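Local coordinates for Rep protein (Adeno-associated virus - 5, PDB 1M55) that probably binds the viral replication origin and nicks DNA there through its metal-dependent endonuclease domain, as in rolling-circle replication initiators, at residues Ser25-Trp29 against Val118-Gly122; Pro38-Leu43 against Leu174-Glu180. Residue numbers count along the deposited sequence, not the author numbering.

Contact 1. Residues Ser25-Trp29 against Val118-Gly122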
loop_
_atom_site.group_PDB
_atom_site.type_symbol
_atom_site.label_atom_id
_atom_site.label_comp_id
_atom_site.label_asym_id
_atom_site.label_seq_id
_atom_site.Cartn_x
_atom_site.Cartn_y
_atom_site.Cartn_z
ATOM N N SER A 25 -10.732 9.489 -19.279
ATOM C CA SER A 25 -10.947 9.984 -17.925
ATOM C C SER A 25 -9.872 9.544 -16.929
ATOM O O SER A 25 -9.580 10.262 -15.971
ATOM C CB SER A 25 -12.333 9.570 -17.440
ATOM O OG SER A 25 -12.399 8.169 -17.256
ATOM N N PHE A 26 -9.270 8.379 -17.163
ATOM C CA PHE A 26 -8.224 7.882 -16.270
ATOM C C PHE A 26 -6.992 8.782 -16.362
ATOM O O PHE A 26 -6.493 9.272 -15.342
ATOM C CB PHE A 26 -7.851 6.436 -16.612
ATOM C CG PHE A 26 -6.775 5.863 -15.723
ATOM C CD1 PHE A 26 -7.083 5.407 -14.444
ATOM C CD2 PHE A 26 -5.454 5.815 -16.154
ATOM C CE1 PHE A 26 -6.083 4.912 -13.599
ATOM C CE2 PHE A 26 -4.446 5.321 -15.317
ATOM C CZ PHE A 26 -4.766 4.872 -14.038
ATOM N N VAL A 27 -6.500 8.995 -17.583
ATOM C CA VAL A 27 -5.335 9.855 -17.793
ATOM C C VAL A 27 -5.620 11.272 -17.281
ATOM O O VAL A 27 -4.776 11.885 -16.619
ATOM C CB VAL A 27 -4.925 9.908 -19.286
ATOM C CG1 VAL A 27 -3.852 10.953 -19.506
ATOM C CG2 VAL A 27 -4.394 8.553 -19.724
ATOM N N ASP A 28 -6.824 11.773 -17.548
ATOM C CA ASP A 28 -7.199 13.112 -17.102
ATOM C C ASP A 28 -7.145 13.208 -15.583
ATOM O O ASP A 28 -6.635 14.189 -15.035
ATOM C CB ASP A 28 -8.596 13.484 -17.607
ATOM C CG ASP A 28 -8.648 13.650 -19.121
ATOM O OD1 ASP A 28 -7.575 13.773 -19.757
ATOM O OD2 ASP A 28 -9.767 13.660 -19.675
ATOM N N TRP A 29 -7.637 12.173 -14.909
ATOM C CA TRP A 29 -7.641 12.134 -13.449
ATOM C C TRP A 29 -6.225 12.125 -12.864
ATOM O O TRP A 29 -5.853 13.028 -12.107
ATOM C CB TRP A 29 -8.424 10.909 -12.957
ATOM C CG TRP A 29 -8.262 10.603 -11.494
ATOM C CD1 TRP A 29 -8.301 11.492 -10.451
ATOM C CD2 TRP A 29 -8.022 9.314 -10.914
ATOM N NE1 TRP A 29 -8.099 10.832 -9.262
ATOM C CE2 TRP A 29 -7.924 9.497 -9.516
ATOM C CE3 TRP A 29 -7.879 8.024 -11.440
ATOM C CZ2 TRP A 29 -7.688 8.434 -8.641
ATOM C CZ3 TRP A 29 -7.643 6.968 -10.568
ATOM C CH2 TRP A 29 -7.551 7.182 -9.182
ATOM N N VAL A 118 -14.168 0.352 -9.322
ATOM C CA VAL A 118 -14.043 1.729 -8.855
ATOM C C VAL A 118 -12.874 2.539 -9.402
ATOM O O VAL A 118 -13.046 3.684 -9.831
ATOM C CB VAL A 118 -13.989 1.776 -7.305
ATOM C CG1 VAL A 118 -13.774 3.197 -6.810
ATOM C CG2 VAL A 118 -15.263 1.200 -6.728
ATOM N N VAL A 119 -11.683 1.958 -9.378
ATOM C CA VAL A 119 -10.504 2.679 -9.824
ATOM C C VAL A 119 -10.204 2.534 -11.312
ATOM O O VAL A 119 -9.778 3.493 -11.961
ATOM C CB VAL A 119 -9.245 2.242 -9.010
ATOM C CG1 VAL A 119 -8.093 3.207 -9.247
ATOM C CG2 VAL A 119 -9.566 2.152 -7.524
ATOM N N PHE A 120 -10.494 1.362 -11.865
ATOM C CA PHE A 120 -10.164 1.098 -13.258
ATOM C C PHE A 120 -11.276 0.978 -14.287
ATOM O O PHE A 120 -11.076 0.402 -15.354
ATOM C CB PHE A 120 -9.197 -0.086 -13.314
ATOM C CG PHE A 120 -7.995 0.104 -12.435
ATOM C CD1 PHE A 120 -7.813 -0.677 -11.299
ATOM C CD2 PHE A 120 -7.092 1.130 -12.697
ATOM C CE1 PHE A 120 -6.746 -0.428 -10.431
ATOM C CE2 PHE A 120 -6.030 1.386 -11.842
ATOM C CZ PHE A 120 -5.856 0.607 -10.704
ATOM N N GLN A 121 -12.438 1.548 -13.977
ATOM C CA GLN A 121 -13.572 1.560 -14.902
ATOM C C GLN A 121 -13.951 0.191 -15.464
ATOM O O GLN A 121 -14.393 0.086 -16.612
ATOM C CB GLN A 121 -13.263 2.515 -16.064
ATOM C CG GLN A 121 -12.778 3.878 -15.625
ATOM C CD GLN A 121 -12.262 4.734 -16.774
ATOM O OE1 GLN A 121 -12.514 4.453 -17.946
ATOM N NE2 GLN A 121 -11.518 5.777 -16.435
ATOM N N GLY A 122 -13.756 -0.861 -14.676
ATOM C CA GLY A 122 -14.087 -2.197 -15.137
ATOM C C GLY A 122 -13.028 -2.844 -16.014
ATOM O O GLY A 122 -13.238 -3.948 -16.522
#
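One face of a short helix meets the loop following another helix through Ser-25, Phe-26 and Trp-29. Phe-26 and Trp-29, both with chi1 in the t well and directed toward the loop, are one helical turn apart. Phe-26 brings CE1 to 3.9 Å from CE2 of Phe-120, whose m rotamer swings its ring back to the helix although its CA-CB bond points sideways. Val-119 O lies at the edge of the Phe-26 ring, 4.1 Å from CD1. Beside it, Trp-29 presents its six-membered ring edge-on to Val-119, CZ3 lying 4.0 Å from CG1. The Gln-121 side chain, m then t, extends over the start of the helix; its NE2 is 3.7 Å from CB of Phe-26 and 2.7 Å from Ser-25 OG, while Ser-23, just upstream, hydrogen-bonds both Gln-121 OE1 and Ser-25 OG. Val-55 of helix 50-71 touches Phe-26. The arrangement is an aromatic-aliphatic cluster bordered by polar Ser-25 and Gln-121, joining helix 24-32 to the loop just after helix 101-118 at the periphery of the Rep nuclease domain.

Contact 2. Residues Pro38-Leu43 against Leu174-Glu180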
loop_
_atom_site.group_PDB
_atom_site.type_symbol
_atom_site.label_atom_id
_atom_site.label_comp_id
_atom_site.label_asym_id
_atom_site.label_seq_id
_atom_site.Cartn_x
_atom_site.Cartn_y
_atom_site.Cartn_z
ATOM N N PRO A 38 2.896 17.463 3.519
ATOM C CA PRO A 38 2.354 18.041 4.754
ATOM C C PRO A 38 3.494 18.833 5.412
ATOM O O PRO A 38 4.672 18.539 5.183
ATOM C CB PRO A 38 2.003 16.801 5.582
ATOM C CG PRO A 38 1.729 15.762 4.549
ATOM C CD PRO A 38 2.828 15.993 3.555
ATOM N N PRO A 39 3.169 19.814 6.266
ATOM C CA PRO A 39 4.202 20.618 6.929
ATOM C C PRO A 39 5.250 19.800 7.688
ATOM O O PRO A 39 6.430 20.161 7.714
ATOM C CB PRO A 39 3.385 21.487 7.887
ATOM C CG PRO A 39 2.096 21.676 7.139
ATOM C CD PRO A 39 1.821 20.273 6.643
ATOM N N GLU A 40 4.825 18.689 8.282
ATOM C CA GLU A 40 5.716 17.828 9.063
ATOM C C GLU A 40 6.566 16.846 8.250
ATOM O O GLU A 40 7.319 16.059 8.822
ATOM C CB GLU A 40 4.902 17.059 10.104
ATOM C CG GLU A 40 4.182 17.970 11.088
ATOM C CD GLU A 40 3.292 17.203 12.065
ATOM O OE1 GLU A 40 3.838 16.498 12.950
ATOM O OE2 GLU A 40 2.049 17.308 11.944
ATOM N N SER A 41 6.425 16.869 6.929
ATOM C CA SER A 41 7.193 15.974 6.069
ATOM C C SER A 41 8.500 16.633 5.649
ATOM O O SER A 41 8.568 17.853 5.511
ATOM C CB SER A 41 6.386 15.601 4.825
ATOM O OG SER A 41 7.121 14.749 3.967
ATOM N N ASP A 42 9.533 15.817 5.459
ATOM C CA ASP A 42 10.835 16.313 5.029
ATOM C C ASP A 42 11.250 15.636 3.721
ATOM O O ASP A 42 12.434 15.605 3.371
ATOM C CB ASP A 42 11.894 16.092 6.120
ATOM C CG ASP A 42 12.119 14.615 6.449
ATOM O OD1 ASP A 42 11.445 13.742 5.861
ATOM O OD2 ASP A 42 12.982 14.329 7.311
ATOM N N LEU A 43 10.271 15.066 3.024
ATOM C CA LEU A 43 10.529 14.388 1.763
ATOM C C LEU A 43 10.793 15.397 0.654
ATOM O O LEU A 43 10.426 16.567 0.762
ATOM C CB LEU A 43 9.329 13.517 1.360
ATOM C CG LEU A 43 8.914 12.332 2.235
ATOM C CD1 LEU A 43 7.665 11.697 1.651
ATOM C CD2 LEU A 43 10.032 11.314 2.323
ATOM N N LEU A 174 3.986 9.951 12.560
ATOM C CA LEU A 174 5.012 10.915 12.183
ATOM C C LEU A 174 6.026 10.307 11.211
ATOM O O LEU A 174 6.438 10.955 10.249
ATOM C CB LEU A 174 5.713 11.455 13.431
ATOM C CG LEU A 174 6.882 12.418 13.220
ATOM C CD1 LEU A 174 6.460 13.631 12.387
ATOM C CD2 LEU A 174 7.407 12.847 14.582
ATOM N N ALA A 175 6.389 9.051 11.444
ATOM C CA ALA A 175 7.355 8.352 10.601
ATOM C C ALA A 175 6.919 8.196 9.148
ATOM O O ALA A 175 7.751 8.233 8.243
ATOM C CB ALA A 175 7.667 6.976 11.195
ATOM N N ALA A 176 5.617 8.045 8.930
ATOM C CA ALA A 176 5.076 7.839 7.588
ATOM C C ALA A 176 5.713 8.686 6.491
ATOM O O ALA A 176 6.149 8.155 5.465
ATOM C CB ALA A 176 3.556 8.018 7.595
ATOM N N LEU A 177 5.787 9.997 6.707
ATOM C CA LEU A 177 6.352 10.891 5.703
ATOM C C LEU A 177 7.564 11.676 6.196
ATOM O O LEU A 177 7.906 12.724 5.630
ATOM C CB LEU A 177 5.278 11.861 5.205
ATOM C CG LEU A 177 4.008 11.242 4.612
ATOM C CD1 LEU A 177 3.047 12.343 4.211
ATOM C CD2 LEU A 177 4.354 10.380 3.412
ATOM N N ASN A 178 8.229 11.165 7.228
ATOM C CA ASN A 178 9.391 11.851 7.770
ATOM C C ASN A 178 10.590 10.919 7.908
ATOM O O ASN A 178 10.582 9.980 8.707
ATOM C CB ASN A 178 9.062 12.508 9.111
ATOM C CG ASN A 178 10.142 13.473 9.562
ATOM O OD1 ASN A 178 11.188 13.060 10.063
ATOM N ND2 ASN A 178 9.905 14.762 9.359
ATOM N N LEU A 179 11.607 11.192 7.096
ATOM C CA LEU A 179 12.852 10.427 7.057
ATOM C C LEU A 179 13.643 10.494 8.362
ATOM O O LEU A 179 14.232 9.504 8.792
ATOM C CB LEU A 179 13.716 10.921 5.896
ATOM C CG LEU A 179 13.121 10.696 4.501
ATOM C CD1 LEU A 179 13.786 11.610 3.492
ATOM C CD2 LEU A 179 13.268 9.231 4.100
ATOM N N GLU A 180 13.638 11.656 9.006
ATOM C CA GLU A 180 14.361 11.825 10.261
ATOM C C GLU A 180 13.730 10.940 11.343
ATOM O O GLU A 180 14.434 10.262 12.098
ATOM C CB GLU A 180 14.344 13.296 10.674
ATOM C CG GLU A 180 15.410 13.671 11.677
ATOM C CD GLU A 180 16.821 13.466 11.155
ATOM O OE1 GLU A 180 17.129 13.916 10.030
ATOM O OE2 GLU A 180 17.630 12.862 11.881
HETATM O O HOH W 1 5.845 13.448 8.697
HETATM O O HOH W 2 12.072 16.484 9.758
#
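Pro-38 opens a type I beta turn closed by Ser-41 N on Pro-38 O (3.0 Å), and its ring packs CG against CD1 of Leu-177 at 3.7 Å. Glu-40 offers its carbonyl, whose O accepts from Asn-178 ND2 at 2.9 Å, while its side chain lies along Leu-174. The hydroxyl of Ser-41 donates to Leu-177 O, with OG at 2.7 Å, and N of Asp-42 adds a weak, 3.5 Å bond to the same Leu-177 O. The Asp-42 carboxylate reaches the first turn of helix 179-191, where OD1 accepts from Leu-179 N at 2.8 Å and OD2 from Glu-180 N at 3.2 Å. Leu-43 finishes on apolar ground, its CD2 3.8 Å from CG of Leu-179 and its CD1 4.0 Å from CD2 of Leu-177. Asn-178 is the N-cap, its OD1 accepting from Glu-181 N. Backbone amides at this helix start are thus satisfied by side chains from distant parts of the sequence, and the Asp-42 carboxylate sits where its charge suits the positive end of the helix dipole.

Overall arrangement
Contacts 1 and 2 lie on separate parts of the same catalytic domain, with centres 29 Å and nearest atoms about 17 Å apart. Their segments alternate along the chain: 25-29, 38-43, 118-122, then 174-180. The first two belong to one connection, helix 24-32 and the loop leading to helix 50-71, held at two places. Contact 1 ties it to the loop after helix 101-118, contact 2 to the start of the C-terminal helix 179-191. Between the paired segments come strands 77-83 and 88-95 of the central antiparallel sheet, which carry Glu-82, His-89 and His-91 of one zinc site and Glu-95 of a second, shared with Gln-73. Both contacts join elements outside this metal-bearing sheet.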